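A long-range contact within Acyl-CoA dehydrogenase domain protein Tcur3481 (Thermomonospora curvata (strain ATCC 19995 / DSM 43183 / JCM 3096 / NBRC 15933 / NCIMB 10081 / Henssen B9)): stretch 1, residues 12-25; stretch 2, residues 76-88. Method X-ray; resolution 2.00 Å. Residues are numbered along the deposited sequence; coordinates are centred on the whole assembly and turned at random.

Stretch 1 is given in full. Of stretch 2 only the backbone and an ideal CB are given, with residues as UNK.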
# COMPACT_ATOMS: atom_id res chain seq x y z
N LEU B 12 -12.17 -25.78 24.10
CA LEU B 12 -10.74 -25.82 23.82
C LEU B 12 -10.12 -24.43 23.97
O LEU B 12 -9.10 -24.24 24.63
CB LEU B 12 -10.52 -26.35 22.40
CG LEU B 12 -9.14 -26.80 21.93
CD1 LEU B 12 -9.32 -27.44 20.58
CD2 LEU B 12 -8.22 -25.64 21.81
N GLN B 13 -10.77 -23.44 23.37
CA GLN B 13 -10.22 -22.10 23.35
C GLN B 13 -10.11 -21.50 24.76
O GLN B 13 -9.10 -20.89 25.12
CB GLN B 13 -11.08 -21.24 22.44
CG GLN B 13 -10.66 -19.81 22.37
CD GLN B 13 -11.52 -19.03 21.41
OE1 GLN B 13 -11.08 -18.69 20.32
NE2 GLN B 13 -12.75 -18.75 21.80
N GLY B 14 -11.16 -21.65 25.56
CA GLY B 14 -11.11 -21.12 26.92
C GLY B 14 -10.02 -21.76 27.75
O GLY B 14 -9.33 -21.09 28.53
N LEU B 15 -9.85 -23.08 27.61
CA LEU B 15 -8.82 -23.77 28.38
C LEU B 15 -7.44 -23.27 27.99
O LEU B 15 -6.61 -22.93 28.86
CB LEU B 15 -8.96 -25.28 28.16
CG LEU B 15 -8.17 -26.32 28.94
CD1 LEU B 15 -8.11 -25.92 30.41
CD2 LEU B 15 -8.81 -27.74 28.77
N ALA B 16 -7.16 -23.22 26.68
CA ALA B 16 -5.86 -22.73 26.23
C ALA B 16 -5.64 -21.30 26.70
O ALA B 16 -4.55 -20.95 27.17
CB ALA B 16 -5.75 -22.83 24.71
N ARG B 17 -6.68 -20.48 26.61
CA ARG B 17 -6.54 -19.09 27.03
C ARG B 17 -6.13 -18.99 28.50
O ARG B 17 -5.28 -18.17 28.85
CB ARG B 17 -7.85 -18.35 26.79
CG ARG B 17 -7.80 -16.90 27.19
CD ARG B 17 -8.95 -16.13 26.49
NE ARG B 17 -8.73 -15.97 25.04
CZ ARG B 17 -9.68 -15.70 24.14
NH1 ARG B 17 -10.96 -15.57 24.49
NH2 ARG B 17 -9.36 -15.58 22.86
N GLN B 18 -6.74 -19.80 29.37
CA GLN B 18 -6.42 -19.71 30.78
C GLN B 18 -4.99 -20.16 31.03
O GLN B 18 -4.26 -19.56 31.82
CB GLN B 18 -7.38 -20.57 31.61
CG GLN B 18 -7.10 -20.48 33.11
CD GLN B 18 -7.41 -19.10 33.67
OE1 GLN B 18 -6.51 -18.38 34.14
NE2 GLN B 18 -8.68 -18.72 33.60
N ILE B 19 -4.58 -21.26 30.38
CA ILE B 19 -3.24 -21.78 30.62
C ILE B 19 -2.20 -20.78 30.10
O ILE B 19 -1.23 -20.43 30.80
CB ILE B 19 -3.12 -23.17 29.98
CG1 ILE B 19 -4.01 -24.15 30.77
CG2 ILE B 19 -1.64 -23.68 29.85
CD1 ILE B 19 -4.04 -25.50 30.11
N PHE B 20 -2.42 -20.25 28.89
CA PHE B 20 -1.48 -19.29 28.34
C PHE B 20 -1.45 -18.01 29.16
O PHE B 20 -0.39 -17.42 29.36
CB PHE B 20 -1.84 -18.96 26.88
CG PHE B 20 -1.53 -20.07 25.90
CD1 PHE B 20 -0.32 -20.76 25.95
CD2 PHE B 20 -2.44 -20.41 24.91
CE1 PHE B 20 -0.02 -21.76 25.04
CE2 PHE B 20 -2.15 -21.43 24.00
CZ PHE B 20 -0.95 -22.10 24.06
N THR B 21 -2.61 -17.56 29.63
CA THR B 21 -2.69 -16.37 30.46
C THR B 21 -1.93 -16.54 31.78
O THR B 21 -1.28 -15.61 32.25
CB THR B 21 -4.15 -16.05 30.74
OG1 THR B 21 -4.79 -15.73 29.51
CG2 THR B 21 -4.26 -14.86 31.72
N ASP B 22 -2.04 -17.73 32.39
CA ASP B 22 -1.32 -17.99 33.64
C ASP B 22 0.19 -18.05 33.46
O ASP B 22 0.93 -17.83 34.43
CB ASP B 22 -1.76 -19.32 34.27
CG ASP B 22 -3.17 -19.28 34.79
OD1 ASP B 22 -3.70 -18.17 35.00
OD2 ASP B 22 -3.73 -20.37 35.01
N HIS B 23 0.69 -18.39 32.27
CA HIS B 23 2.13 -18.61 32.18
C HIS B 23 2.87 -17.70 31.21
O HIS B 23 4.10 -17.64 31.27
CB HIS B 23 2.43 -20.09 31.85
CG HIS B 23 2.00 -21.02 32.95
ND1 HIS B 23 2.40 -20.84 34.26
CD2 HIS B 23 1.13 -22.05 32.96
CE1 HIS B 23 1.81 -21.75 35.03
NE2 HIS B 23 1.04 -22.50 34.26
N ALA B 24 2.18 -16.98 30.34
CA ALA B 24 2.84 -16.07 29.40
C ALA B 24 2.82 -14.65 29.96
O ALA B 24 2.15 -13.73 29.46
CB ALA B 24 2.17 -16.14 28.02
N THR B 25 3.53 -14.50 31.07
CA THR B 25 3.54 -13.30 31.88
C THR B 25 4.83 -12.53 31.66
O THR B 25 5.82 -13.08 31.15
CB THR B 25 3.46 -13.63 33.38
OG1 THR B 25 4.58 -14.46 33.70
CG2 THR B 25 2.15 -14.31 33.75
N UNK B 76 -3.96 -20.27 17.48
CA UNK B 76 -4.39 -18.89 17.51
C UNK B 76 -4.32 -18.34 18.94
O UNK B 76 -3.82 -17.23 19.16
CB UNK B 76 -5.81 -18.76 16.95
N UNK B 77 -4.81 -19.10 19.92
CA UNK B 77 -4.61 -18.66 21.31
C UNK B 77 -3.14 -18.55 21.66
O UNK B 77 -2.75 -17.66 22.42
CB UNK B 77 -5.30 -19.62 22.28
N UNK B 78 -2.32 -19.50 21.21
CA UNK B 78 -0.90 -19.39 21.51
C UNK B 78 -0.33 -18.08 20.98
O UNK B 78 0.39 -17.37 21.70
CB UNK B 78 -0.14 -20.58 20.92
N UNK B 79 -0.63 -17.73 19.72
CA UNK B 79 -0.11 -16.48 19.19
C UNK B 79 -0.62 -15.25 19.91
O UNK B 79 0.10 -14.25 20.06
CB UNK B 79 -0.46 -16.37 17.70
N UNK B 80 -1.86 -15.30 20.41
CA UNK B 80 -2.40 -14.17 21.17
C UNK B 80 -1.52 -13.79 22.36
O UNK B 80 -1.51 -12.63 22.80
CB UNK B 80 -3.81 -14.50 21.66
N UNK B 81 -0.80 -14.77 22.90
CA UNK B 81 0.02 -14.61 24.10
C UNK B 81 1.52 -14.76 23.86
O UNK B 81 2.27 -14.83 24.83
CB UNK B 81 -0.42 -15.63 25.15
N UNK B 82 1.94 -14.87 22.59
CA UNK B 82 3.33 -15.14 22.19
C UNK B 82 3.93 -16.18 23.15
O UNK B 82 4.99 -15.98 23.73
CB UNK B 82 4.16 -13.86 22.19
N UNK B 83 3.23 -17.29 23.34
CA UNK B 83 3.61 -18.22 24.41
C UNK B 83 4.72 -19.13 23.92
O UNK B 83 4.58 -19.76 22.85
CB UNK B 83 2.41 -19.05 24.88
N UNK B 84 5.87 -19.19 24.62
CA UNK B 84 7.04 -19.90 24.06
C UNK B 84 7.01 -21.42 24.22
O UNK B 84 7.69 -22.01 25.06
CB UNK B 84 8.31 -19.37 24.72
N UNK B 85 6.24 -22.08 23.36
CA UNK B 85 6.27 -23.56 23.26
C UNK B 85 6.18 -23.96 21.80
O UNK B 85 5.51 -23.31 21.00
CB UNK B 85 5.13 -24.20 24.06
N UNK B 86 6.85 -25.08 21.43
CA UNK B 86 6.89 -25.44 19.99
C UNK B 86 5.66 -26.24 19.55
O UNK B 86 5.74 -27.41 19.15
CB UNK B 86 8.15 -26.25 19.69
N UNK B 87 4.48 -25.61 19.64
CA UNK B 87 3.27 -26.35 19.30
C UNK B 87 3.19 -26.63 17.80
O UNK B 87 2.89 -27.76 17.39
CB UNK B 87 2.03 -25.58 19.76
N UNK B 88 3.47 -25.63 16.95
CA UNK B 88 3.24 -25.99 15.55
C UNK B 88 4.29 -26.97 15.05
O UNK B 88 3.92 -27.94 14.36
CB UNK B 88 3.24 -24.74 14.67

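Helix 12-23 and the helical segment 76-80 run 27° apart, with axes 9.3 Å apart at closest approach.

At position 76 CA-to-CB points sideways and no atom of stretch 1 lies within 5.5 Å of the ideal CB; many residues would fit. It is Glu76.

Position 77 is more restrictive. Its CB points toward stretch 1, 4.0 Å from both Ala16 CB and Phe20 CD2, and the Arg17 side chain, t at chi1 and chi2 and m at chi3, brings a guanidinium alongside. An aliphatic chain could fill the site, but an acid would also answer the charge. The deposited Glu77 sits as a knob among Gln13, Ala16, Arg17 and Phe20 and forms a two-pronged salt bridge: Arg17 NE to Glu77 OE1 is 2.9 Å, and Arg17 NH2 to Glu77 OE2 a very short 2.4 Å.

At 78 the CB points sideways, 3.6 Å from Phe20 CZ, so a chain directed past the ring suits. Gln78 fits: its NE2 donates to the backbone O atoms of 83 and, weakly, 85, while its CA lies over the Phe20 ring face, 3.9 Å from the centroid.

Position 79 points away and is undemanding; it is Gly79.

At 80 the CB points toward stretch 1 but has no atom of it within 5.5 Å, so a long chain could reach across. Arg80 places NE 3.5 Å from Arg17 NH2, a like-charge approach offset by a shared acid: Arg80 NH1 is 2.8 Å from Glu77 OE2 in a salt bridge. Arg80 NH2 also makes a weak 2.9 Å hydrogen bond to Glu76 OE2, part of a salt bridge.

Position 81 points its CB at stretch 1, 3.9 Å from Ala24 CB and 4.0 Å from Phe20 CB. A flat or medium polar side chain could lie along the helix here. His81 does, with Phe20 C and Thr21 N over one ring face; its ND1 donates to Glu77 O at 3.0 Å. A water donates to both Ala24 O and His81 O.

Position 82 has phi/psi of 40/51, a left-handed conformation that often favours Gly or Asn, yet Val82 occupies it, pointing away.

At 83 the ideal CB is already tight, 3.4 Å from Phe20 CD1, which argues for a small residue. Ala83 fits, its CB also 4.3 Å from Ala24 CB.

Position 84 points sideways, and phi of -80° permits proline: Pro84. Positions 85 and 87 point toward stretch 1 with space for branched aliphatics. Val85 CG2 (4.3 Å from Phe20 CE1) and Leu87 CD1 (3.8 Å from Phe20 CZ) both meet the ring edge. Positions 86 and 88 are out of reach of stretch 1, which sets no demand there; phi of -85° at 86 permits proline. They are Pro86, at an N-cap position, and Trp88.

Stretch 2 76-88: EEQGRHVAPVPLW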
# COMPACT_ATOMS: atom_id res chain seq x y z
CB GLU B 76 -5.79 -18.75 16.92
CG GLU B 76 -6.29 -17.32 16.99
CD GLU B 76 -7.70 -17.11 16.42
OE1 GLU B 76 -8.34 -18.07 15.95
OE2 GLU B 76 -8.17 -15.95 16.44
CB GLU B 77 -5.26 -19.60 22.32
CG GLU B 77 -6.68 -19.32 22.55
CD GLU B 77 -6.99 -17.86 22.92
OE1 GLU B 77 -6.42 -17.25 23.87
OE2 GLU B 77 -7.86 -17.36 22.25
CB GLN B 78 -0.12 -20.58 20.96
CG GLN B 78 1.38 -20.26 21.02
CD GLN B 78 2.25 -21.21 20.26
OE1 GLN B 78 1.84 -21.84 19.27
NE2 GLN B 78 3.51 -21.29 20.68
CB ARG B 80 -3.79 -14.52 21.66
CG ARG B 80 -4.86 -13.71 21.09
CD ARG B 80 -6.18 -14.27 21.55
NE ARG B 80 -7.22 -14.01 20.57
CZ ARG B 80 -7.73 -14.93 19.76
NH1 ARG B 80 -7.33 -16.20 19.81
NH2 ARG B 80 -8.67 -14.57 18.90
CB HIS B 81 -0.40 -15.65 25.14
CG HIS B 81 -1.81 -15.48 25.56
ND1 HIS B 81 -2.84 -16.22 25.01
CD2 HIS B 81 -2.38 -14.62 26.43
CE1 HIS B 81 -3.98 -15.83 25.54
NE2 HIS B 81 -3.74 -14.85 26.40
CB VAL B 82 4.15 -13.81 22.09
CG1 VAL B 82 3.61 -12.96 20.85
CG2 VAL B 82 4.04 -12.94 23.34
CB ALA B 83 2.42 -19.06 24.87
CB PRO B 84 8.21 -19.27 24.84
CG PRO B 84 7.61 -18.96 26.22
CD PRO B 84 6.23 -18.42 25.84
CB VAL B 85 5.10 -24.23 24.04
CG1 VAL B 85 5.42 -24.40 25.51
CG2 VAL B 85 3.79 -23.43 23.87
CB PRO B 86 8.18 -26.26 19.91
CG PRO B 86 8.10 -27.09 21.20
CD PRO B 86 7.62 -26.03 22.25
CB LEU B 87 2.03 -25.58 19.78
CG LEU B 87 1.77 -25.58 21.29
CD1 LEU B 87 0.68 -24.51 21.63
CD2 LEU B 87 1.35 -26.95 21.81
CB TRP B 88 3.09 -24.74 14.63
CG TRP B 88 4.34 -24.01 14.21
CD1 TRP B 88 4.85 -22.86 14.76
CD2 TRP B 88 5.22 -24.36 13.12
NE1 TRP B 88 6.00 -22.50 14.09
CE2 TRP B 88 6.26 -23.41 13.10
CE3 TRP B 88 5.25 -25.41 12.20
CZ2 TRP B 88 7.31 -23.46 12.16
CZ3 TRP B 88 6.29 -25.47 11.28
CH2 TRP B 88 7.30 -24.50 11.26
O HOH W 1 1.44 -12.99 26.85
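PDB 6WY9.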